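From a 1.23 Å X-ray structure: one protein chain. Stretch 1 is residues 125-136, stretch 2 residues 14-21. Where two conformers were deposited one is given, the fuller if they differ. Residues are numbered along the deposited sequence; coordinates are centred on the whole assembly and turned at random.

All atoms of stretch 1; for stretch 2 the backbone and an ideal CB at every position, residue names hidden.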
# COMPACT_ATOMS: atom_id res chain seq x y z
N PRO A 125 -11.24 -11.60 8.45
CA PRO A 125 -9.83 -12.00 8.35
C PRO A 125 -9.08 -11.06 7.42
O PRO A 125 -9.63 -10.53 6.46
CB PRO A 125 -9.90 -13.41 7.76
CG PRO A 125 -11.29 -13.89 8.05
CD PRO A 125 -12.15 -12.67 8.01
N LEU A 126 -7.80 -10.86 7.74
CA LEU A 126 -6.94 -10.01 6.93
C LEU A 126 -6.97 -10.42 5.46
O LEU A 126 -6.92 -9.57 4.56
CB LEU A 126 -5.52 -10.12 7.46
CG LEU A 126 -4.55 -8.97 7.28
CD1 LEU A 126 -5.18 -7.63 7.63
CD2 LEU A 126 -3.36 -9.26 8.16
N ARG A 127 -7.07 -11.73 5.20
CA ARG A 127 -7.07 -12.20 3.82
C ARG A 127 -8.26 -11.68 3.03
O ARG A 127 -8.20 -11.63 1.80
CB ARG A 127 -7.04 -13.73 3.79
CG ARG A 127 -8.35 -14.39 4.22
CD ARG A 127 -8.37 -15.91 3.96
NE ARG A 127 -9.58 -16.52 4.51
CZ ARG A 127 -9.75 -16.83 5.79
NH1 ARG A 127 -8.77 -16.60 6.66
NH2 ARG A 127 -10.88 -17.36 6.21
N LYS A 128 -9.35 -11.28 3.69
CA LYS A 128 -10.52 -10.79 2.98
C LYS A 128 -10.46 -9.29 2.73
O LYS A 128 -11.45 -8.71 2.27
CB LYS A 128 -11.81 -11.20 3.69
CG LYS A 128 -11.95 -12.71 3.88
CD LYS A 128 -13.40 -13.16 3.78
CE LYS A 128 -13.91 -13.07 2.35
NZ LYS A 128 -13.53 -14.27 1.54
N SER A 129 -9.32 -8.65 3.00
CA SER A 129 -9.17 -7.24 2.72
C SER A 129 -9.38 -6.96 1.24
O SER A 129 -8.87 -7.67 0.38
CB SER A 129 -7.75 -6.79 3.09
OG SER A 129 -7.49 -7.01 4.46
N ARG A 130 -10.13 -5.91 0.95
CA ARG A 130 -10.31 -5.43 -0.41
C ARG A 130 -9.37 -4.26 -0.67
O ARG A 130 -8.72 -3.72 0.23
CB ARG A 130 -11.76 -5.03 -0.64
CG ARG A 130 -12.69 -6.20 -0.95
CD ARG A 130 -12.48 -6.67 -2.39
NE ARG A 130 -12.69 -5.60 -3.37
CZ ARG A 130 -11.74 -5.05 -4.11
NH1 ARG A 130 -10.47 -5.45 -4.02
NH2 ARG A 130 -12.06 -4.08 -4.97
N ASP A 131 -9.31 -3.85 -1.93
CA ASP A 131 -8.45 -2.74 -2.30
C ASP A 131 -8.89 -1.48 -1.55
O ASP A 131 -10.05 -1.08 -1.61
CB ASP A 131 -8.55 -2.51 -3.80
CG ASP A 131 -7.61 -1.45 -4.29
OD1 ASP A 131 -6.41 -1.55 -3.98
OD2 ASP A 131 -8.05 -0.53 -5.00
N GLY A 132 -7.95 -0.86 -0.83
CA GLY A 132 -8.21 0.34 -0.06
C GLY A 132 -8.66 0.12 1.38
O GLY A 132 -8.93 1.11 2.07
N THR A 133 -8.77 -1.12 1.83
CA THR A 133 -9.19 -1.37 3.20
C THR A 133 -8.19 -0.76 4.18
O THR A 133 -6.99 -1.03 4.09
CB THR A 133 -9.28 -2.88 3.44
OG1 THR A 133 -10.33 -3.45 2.64
CG2 THR A 133 -9.56 -3.17 4.91
N GLU A 134 -8.68 0.02 5.13
CA GLU A 134 -7.82 0.60 6.15
C GLU A 134 -7.68 -0.35 7.34
O GLU A 134 -8.63 -1.04 7.71
CB GLU A 134 -8.34 1.96 6.63
CG GLU A 134 -7.29 2.74 7.41
CD GLU A 134 -7.66 4.18 7.71
OE1 GLU A 134 -8.74 4.66 7.32
OE2 GLU A 134 -6.83 4.85 8.37
N VAL A 135 -6.47 -0.44 7.88
CA VAL A 135 -6.28 -1.21 9.12
C VAL A 135 -5.94 -0.27 10.27
O VAL A 135 -5.36 0.80 10.06
CB VAL A 135 -5.23 -2.33 8.99
CG1 VAL A 135 -5.66 -3.37 7.97
CG2 VAL A 135 -3.86 -1.76 8.68
N PRO A 136 -6.29 -0.63 11.49
CA PRO A 136 -5.98 0.22 12.66
C PRO A 136 -4.49 0.37 12.84
O PRO A 136 -3.70 -0.49 12.39
CB PRO A 136 -6.59 -0.56 13.84
CG PRO A 136 -7.56 -1.52 13.23
CD PRO A 136 -7.04 -1.85 11.87
N UNK A 14 0.23 8.13 11.49
CA UNK A 14 0.27 7.15 10.42
C UNK A 14 -1.12 6.63 10.13
O UNK A 14 -1.95 6.51 11.03
CB UNK A 14 1.21 5.99 10.78
N UNK A 15 -1.37 6.34 8.85
CA UNK A 15 -2.53 5.56 8.44
C UNK A 15 -2.05 4.49 7.48
O UNK A 15 -1.07 4.69 6.76
CB UNK A 15 -3.61 6.44 7.80
N UNK A 16 -2.74 3.35 7.48
CA UNK A 16 -2.28 2.14 6.80
C UNK A 16 -3.41 1.58 5.95
O UNK A 16 -4.51 1.31 6.47
CB UNK A 16 -1.79 1.10 7.81
N UNK A 17 -3.16 1.39 4.66
CA UNK A 17 -4.19 0.92 3.74
C UNK A 17 -3.66 -0.29 2.98
O UNK A 17 -2.50 -0.30 2.55
CB UNK A 17 -4.61 2.03 2.77
N UNK A 18 -4.50 -1.31 2.82
CA UNK A 18 -4.18 -2.47 2.00
C UNK A 18 -4.50 -2.15 0.54
O UNK A 18 -5.57 -1.61 0.23
CB UNK A 18 -4.95 -3.70 2.47
N UNK A 19 -3.56 -2.45 -0.35
CA UNK A 19 -3.71 -2.24 -1.79
C UNK A 19 -3.71 -3.62 -2.44
O UNK A 19 -2.81 -4.42 -2.20
CB UNK A 19 -2.60 -1.35 -2.36
N UNK A 20 -4.70 -3.87 -3.28
CA UNK A 20 -4.77 -5.11 -4.05
C UNK A 20 -4.38 -4.83 -5.50
O UNK A 20 -4.62 -3.75 -6.03
CB UNK A 20 -6.17 -5.72 -3.98
N UNK A 21 -3.75 -5.81 -6.13
CA UNK A 21 -3.37 -5.68 -7.53
C UNK A 21 -3.75 -6.95 -8.27
O UNK A 21 -3.41 -8.04 -7.82
CB UNK A 21 -1.87 -5.40 -7.67

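Stretch 2 is an extended strand, antiparallel to stretch 1 around Glu 134. Position 14 has nothing of stretch 1 within 5.5 Å of its ideal CB. Stretch 1 sets no preference there. It is Lys 14, out of contact.

At position 15 CA-to-CB points sideways, and the ideal CB lies 3.6 Å from Glu 134 OE2. A carboxylate so near favours a donor, and Arg, Lys, Gln or a hydroxyl could serve. It is Arg 15. Its guanidinium meets the carboxylate edge-on in a two-pronged salt bridge: NE to Glu 134 OE2 and NH2 to Glu 134 OE1 are both 2.8 Å and nearly straight.

Position 16 has its ideal CB 3.6 Å from Val 135 CG2, on the same face of the sheet. An apolar side chain suits it, branched or aromatic. It is Phe 16, whose CB packs on Val 135 CG2 at 3.6 Å. Water 1 joins its N to Val 135 O and Glu 134 OE2.

Position 17 pairs with Glu 134, and both side chains lie on one face. The methylenes of Glu 134 offer an apolar surface, so an aromatic or long aliphatic chain would fit. It is Phe 17. Glu 134 CG sits over one ring face, 4.1 Å from the ring centroid, while Gly 132 O lies at the ring edge, 3.6 Å from CD2.

At position 18 the backbone is held twice: N donates to Thr 133 O at 2.8 Å, and O accepts from Gly 132 N at 2.7 Å. The ideal CB is 4.2 Å from Ser 129 CB, with Leu 126 and Val 135 beyond. Ile, Leu, Val or Met would suit. It is Ile 18. CD1 reaches Leu 126 CD1 at 3.9 Å and Val 135 CG1 at 3.8 Å. It also lies a tight 3.0 Å from Ser 129 OG, which donates to Leu 126 O.

Position 19 points away, so stretch 1 asks little of it. It is Ile 19, whose CG2 comes 3.9 Å from Asp 131 OD1.

At position 20 CA-to-CB points toward stretch 1, and N donates to Asp 131 OD1 at 3.0 Å. Carbonyls of Arg 127 and Ser 129 lie farther on, favouring a long chain with a donor, such as Lys, Arg or Gln. It is Lys 20. NZ reaches both carbonyls through water 2.

Position 21 points away with nothing near. It is Ser 21, which does not touch stretch 1.

Stretch 2 (14-21) KRFFIIKS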
# COMPACT_ATOMS: atom_id res chain seq x y z
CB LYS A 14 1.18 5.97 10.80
CG LYS A 14 2.58 6.41 11.23
CD LYS A 14 3.38 5.29 11.84
CE LYS A 14 4.69 5.81 12.40
NZ LYS A 14 4.54 6.47 13.70
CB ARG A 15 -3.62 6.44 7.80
CG ARG A 15 -4.28 7.37 8.83
CD ARG A 15 -5.29 8.31 8.22
NE ARG A 15 -6.49 7.60 7.80
CZ ARG A 15 -7.55 8.19 7.27
NH1 ARG A 15 -7.55 9.51 7.11
NH2 ARG A 15 -8.60 7.47 6.92
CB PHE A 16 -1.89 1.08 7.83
CG PHE A 16 -0.81 1.49 8.80
CD1 PHE A 16 -1.12 2.19 9.96
CD2 PHE A 16 0.50 1.16 8.55
CE1 PHE A 16 -0.13 2.54 10.85
CE2 PHE A 16 1.51 1.51 9.45
CZ PHE A 16 1.18 2.22 10.60
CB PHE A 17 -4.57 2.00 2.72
CG PHE A 17 -5.17 3.21 3.35
CD1 PHE A 17 -4.37 4.26 3.79
CD2 PHE A 17 -6.55 3.31 3.52
CE1 PHE A 17 -4.92 5.39 4.38
CE2 PHE A 17 -7.10 4.44 4.11
CZ PHE A 17 -6.28 5.48 4.54
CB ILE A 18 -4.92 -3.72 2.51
CG1 ILE A 18 -4.42 -4.03 3.93
CG2 ILE A 18 -4.71 -4.92 1.57
CD1 ILE A 18 -5.14 -5.10 4.68
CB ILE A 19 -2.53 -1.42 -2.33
CG1 ILE A 19 -2.55 0.00 -1.76
CG2 ILE A 19 -2.52 -1.44 -3.86
CD1 ILE A 19 -3.72 0.81 -2.25
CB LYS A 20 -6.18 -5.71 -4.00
CG LYS A 20 -6.67 -6.09 -2.60
CD LYS A 20 -5.79 -7.13 -1.91
CE LYS A 20 -5.91 -8.48 -2.59
NZ LYS A 20 -5.24 -9.54 -1.78
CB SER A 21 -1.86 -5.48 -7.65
OG SER A 21 -1.49 -5.34 -9.02
O HOH W 1 -4.80 3.47 9.59
O HOH W 2 -6.82 -9.59 0.52
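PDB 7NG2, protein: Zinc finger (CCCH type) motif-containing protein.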